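Local coordinates for outer protein YopM (Yersinia pestis, PDB 1JL5) that is a leucine-rich repeat effector that probably alters host cell physiology and promotes bacterial survival in host tissues, at residues P297-L302 / P317-L322. Sequence-based numbering, arbitrary orientation.
Sequences PNLYYL and PSLEEL
Tyr301 and Leu302 pair in parallel with Glu321 and Leu322, the equivalent strand one turn further along the leucine-rich repeat solenoid. Among the backbone bonds, Tyr300 O is gripped twice, by Glu320 N and by Glu321 N, each at 2.7 Å; the second bond runs nearly along the C=O axis, whereas the first is bent, with a C=O...N angle of 131°. Leu302 N then donates to Glu321 O. Ahead of the strands, a side chain takes over: Ser318 OG, set between its own N and carbonyl carbon (chi1 54°), lies 2.9 Å from Pro297 O and 2.8 Å from Leu299 O. Its one proton can serve either carbonyl, so the hydroxyl ties the turn before one strand to that before the next.

On the strand face turned away from the leucines, the concave side of the solenoid, Tyr301 and Glu321 lie side by side. The Glu321 carboxylate stands nearly perpendicular to the Tyr301 ring and meets its edge, OE1 being 3.3 Å from CD1 in the ring plane. A water donates to Glu321 OE2 and reaches Tyr301 OH weakly; Glu321 OE2 also makes a salt bridge to Arg341, and Tyr301 OH is hydrogen-bonded to Asn303. Nearer the turn, the backbone carbonyl Ser318 O lies at the edge of the Tyr300 ring, 3.4 Å from CD1.

The apolar contacts lie on the opposite side of the strands, where Leu322 CD1 touches Leu302 CD2 at 3.5 Å and Leu319 CD1 fits against Leu299 and Leu302. Leucines repeated turn by turn in this way form the core of a leucine-rich repeat solenoid. Strands 281-283 and 341-343 flank the pair, continuing the leucine packing through Leu282 and Leu342, while Phe281 stacks on Tyr301.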
ATOM      1  N   PRO A 297       8.940  30.109  12.041  1.00 26.93           N
ATOM      2  CA  PRO A 297       8.514  30.055  13.443  1.00 26.89           C
ATOM      3  C   PRO A 297       7.072  29.627  13.676  1.00 25.87           C
ATOM      4  O   PRO A 297       6.717  29.207  14.774  1.00 28.23           O
ATOM      5  CB  PRO A 297       8.770  31.480  13.923  1.00 24.76           C
ATOM      6  CG  PRO A 297       8.416  32.274  12.715  1.00 26.18           C
ATOM      7  CD  PRO A 297       9.101  31.505  11.602  1.00 26.93           C
ATOM      8  N   ASN A 298       6.246  29.736  12.644  1.00 24.72           N
ATOM      9  CA  ASN A 298       4.840  29.375  12.759  1.00 26.05           C
ATOM     10  C   ASN A 298       4.483  28.184  11.891  1.00 24.63           C
ATOM     11  O   ASN A 298       3.315  27.955  11.587  1.00 24.18           O
ATOM     12  CB  ASN A 298       3.979  30.567  12.359  1.00 28.78           C
ATOM     13  CG  ASN A 298       4.426  31.839  13.029  1.00 32.93           C
ATOM     14  OD1 ASN A 298       4.497  31.907  14.256  1.00 33.76           O
ATOM     15  ND2 ASN A 298       4.748  32.854  12.230  1.00 32.39           N
ATOM     16  N   LEU A 299       5.492  27.430  11.486  1.00 22.57           N
ATOM     17  CA  LEU A 299       5.254  26.273  10.643  1.00 21.81           C
ATOM     18  C   LEU A 299       4.400  25.256  11.390  1.00 20.98           C
ATOM     19  O   LEU A 299       4.709  24.891  12.520  1.00 21.79           O
ATOM     20  CB  LEU A 299       6.585  25.630  10.253  1.00 19.66           C
ATOM     21  CG  LEU A 299       6.549  24.705   9.041  1.00 19.73           C
ATOM     22  CD1 LEU A 299       6.275  25.527   7.784  1.00 19.71           C
ATOM     23  CD2 LEU A 299       7.877  23.980   8.923  1.00 19.34           C
ATOM     24  N   TYR A 300       3.315  24.814  10.764  1.00 20.42           N
ATOM     25  CA  TYR A 300       2.459  23.810  11.381  1.00 22.37           C
ATOM     26  C   TYR A 300       2.824  22.466  10.788  1.00 21.09           C
ATOM     27  O   TYR A 300       2.835  21.438  11.462  1.00 20.39           O
ATOM     28  CB  TYR A 300       0.987  24.038  11.051  1.00 24.40           C
ATOM     29  CG  TYR A 300       0.347  25.242  11.681  1.00 31.33           C
ATOM     30  CD1 TYR A 300       0.566  25.556  13.023  1.00 32.51           C
ATOM     31  CD2 TYR A 300      -0.540  26.034  10.951  1.00 31.57           C
ATOM     32  CE1 TYR A 300      -0.087  26.626  13.621  1.00 35.86           C
ATOM     33  CE2 TYR A 300      -1.194  27.100  11.536  1.00 33.44           C
ATOM     34  CZ  TYR A 300      -0.967  27.392  12.867  1.00 34.23           C
ATOM     35  OH  TYR A 300      -1.625  28.449  13.437  1.00 37.57           O
ATOM     36  N   TYR A 301       3.113  22.496   9.498  1.00 20.73           N
ATOM     37  CA  TYR A 301       3.406  21.287   8.770  1.00 20.56           C
ATOM     38  C   TYR A 301       4.709  21.329   8.024  1.00 18.86           C
ATOM     39  O   TYR A 301       4.979  22.236   7.245  1.00 18.07           O
ATOM     40  CB  TYR A 301       2.280  21.022   7.780  1.00 22.47           C
ATOM     41  CG  TYR A 301       2.515  19.869   6.839  1.00 26.41           C
ATOM     42  CD1 TYR A 301       2.094  18.580   7.164  1.00 28.08           C
ATOM     43  CD2 TYR A 301       3.117  20.074   5.601  1.00 27.46           C
ATOM     44  CE1 TYR A 301       2.259  17.527   6.271  1.00 29.90           C
ATOM     45  CE2 TYR A 301       3.286  19.027   4.702  1.00 29.88           C
ATOM     46  CZ  TYR A 301       2.852  17.759   5.042  1.00 29.45           C
ATOM     47  OH  TYR A 301       2.994  16.729   4.139  1.00 32.96           O
ATOM     48  N   LEU A 302       5.522  20.323   8.269  1.00 19.37           N
ATOM     49  CA  LEU A 302       6.767  20.225   7.576  1.00 18.65           C
ATOM     50  C   LEU A 302       6.875  18.820   7.045  1.00 20.17           C
ATOM     51  O   LEU A 302       6.825  17.843   7.795  1.00 19.14           O
ATOM     52  CB  LEU A 302       7.952  20.505   8.490  1.00 18.59           C
ATOM     53  CG  LEU A 302       9.278  20.171   7.789  1.00 19.74           C
ATOM     54  CD1 LEU A 302       9.413  20.986   6.510  1.00 18.28           C
ATOM     55  CD2 LEU A 302      10.444  20.444   8.716  1.00 18.70           C
ATOM     56  N   PRO A 317       7.876  25.663  17.795  1.00 28.03           N
ATOM     57  CA  PRO A 317       6.884  25.119  18.724  1.00 26.67           C
ATOM     58  C   PRO A 317       5.490  25.022  18.112  1.00 25.27           C
ATOM     59  O   PRO A 317       4.616  24.353  18.642  1.00 26.63           O
ATOM     60  CB  PRO A 317       6.952  26.090  19.907  1.00 27.30           C
ATOM     61  CG  PRO A 317       7.403  27.367  19.274  1.00 28.46           C
ATOM     62  CD  PRO A 317       8.475  26.895  18.330  1.00 28.09           C
ATOM     63  N   SER A 318       5.297  25.684  16.982  1.00 23.53           N
ATOM     64  CA  SER A 318       4.014  25.669  16.294  1.00 24.13           C
ATOM     65  C   SER A 318       3.824  24.386  15.489  1.00 24.18           C
ATOM     66  O   SER A 318       2.704  24.030  15.113  1.00 22.58           O
ATOM     67  CB  SER A 318       3.950  26.843  15.334  1.00 23.68           C
ATOM     68  OG  SER A 318       5.079  26.808  14.479  1.00 26.91           O
ATOM     69  N   LEU A 319       4.929  23.701  15.226  1.00 22.75           N
ATOM     70  CA  LEU A 319       4.900  22.498  14.421  1.00 22.61           C
ATOM     71  C   LEU A 319       3.954  21.438  14.932  1.00 22.26           C
ATOM     72  O   LEU A 319       4.084  20.951  16.053  1.00 24.18           O
ATOM     73  CB  LEU A 319       6.301  21.913  14.297  1.00 21.27           C
ATOM     74  CG  LEU A 319       6.458  21.007  13.079  1.00 20.06           C
ATOM     75  CD1 LEU A 319       6.169  21.806  11.821  1.00 19.33           C
ATOM     76  CD2 LEU A 319       7.860  20.447  13.038  1.00 18.14           C
ATOM     77  N   GLU A 320       3.001  21.075  14.092  1.00 21.74           N
ATOM     78  CA  GLU A 320       2.043  20.056  14.458  1.00 25.60           C
ATOM     79  C   GLU A 320       2.334  18.776  13.709  1.00 24.51           C
ATOM     80  O   GLU A 320       2.113  17.684  14.210  1.00 24.54           O
ATOM     81  CB  GLU A 320       0.643  20.551  14.164  1.00 28.61           C
ATOM     82  CG  GLU A 320       0.275  21.677  15.086  1.00 35.67           C
ATOM     83  CD  GLU A 320      -1.117  22.153  14.866  1.00 39.24           C
ATOM     84  OE1 GLU A 320      -1.418  22.574  13.729  1.00 41.11           O
ATOM     85  OE2 GLU A 320      -1.905  22.102  15.829  1.00 43.29           O
ATOM     86  N   GLU A 321       2.826  18.905  12.491  1.00 24.08           N
ATOM     87  CA  GLU A 321       3.150  17.713  11.751  1.00 24.78           C
ATOM     88  C   GLU A 321       4.547  17.809  11.206  1.00 22.53           C
ATOM     89  O   GLU A 321       4.907  18.763  10.516  1.00 20.25           O
ATOM     90  CB  GLU A 321       2.176  17.465  10.606  1.00 27.36           C
ATOM     91  CG  GLU A 321       2.564  16.219   9.827  1.00 31.56           C
ATOM     92  CD  GLU A 321       1.465  15.706   8.930  1.00 33.44           C
ATOM     93  OE1 GLU A 321       0.380  16.321   8.894  1.00 34.55           O
ATOM     94  OE2 GLU A 321       1.696  14.678   8.261  1.00 35.72           O
ATOM     95  N   LEU A 322       5.341  16.818  11.557  1.00 20.76           N
ATOM     96  CA  LEU A 322       6.693  16.756  11.087  1.00 19.73           C
ATOM     97  C   LEU A 322       6.854  15.452  10.356  1.00 20.44           C
ATOM     98  O   LEU A 322       6.720  14.376  10.938  1.00 20.24           O
ATOM     99  CB  LEU A 322       7.683  16.795  12.237  1.00 19.55           C
ATOM    100  CG  LEU A 322       9.129  16.628  11.769  1.00 20.90           C
ATOM    101  CD1 LEU A 322       9.497  17.793  10.859  1.00 19.42           C
ATOM    102  CD2 LEU A 322      10.060  16.558  12.971  1.00 17.37           C
TER
HETATM  103  O   HOH W   1       3.074  13.949   6.209  1.00 32.02           O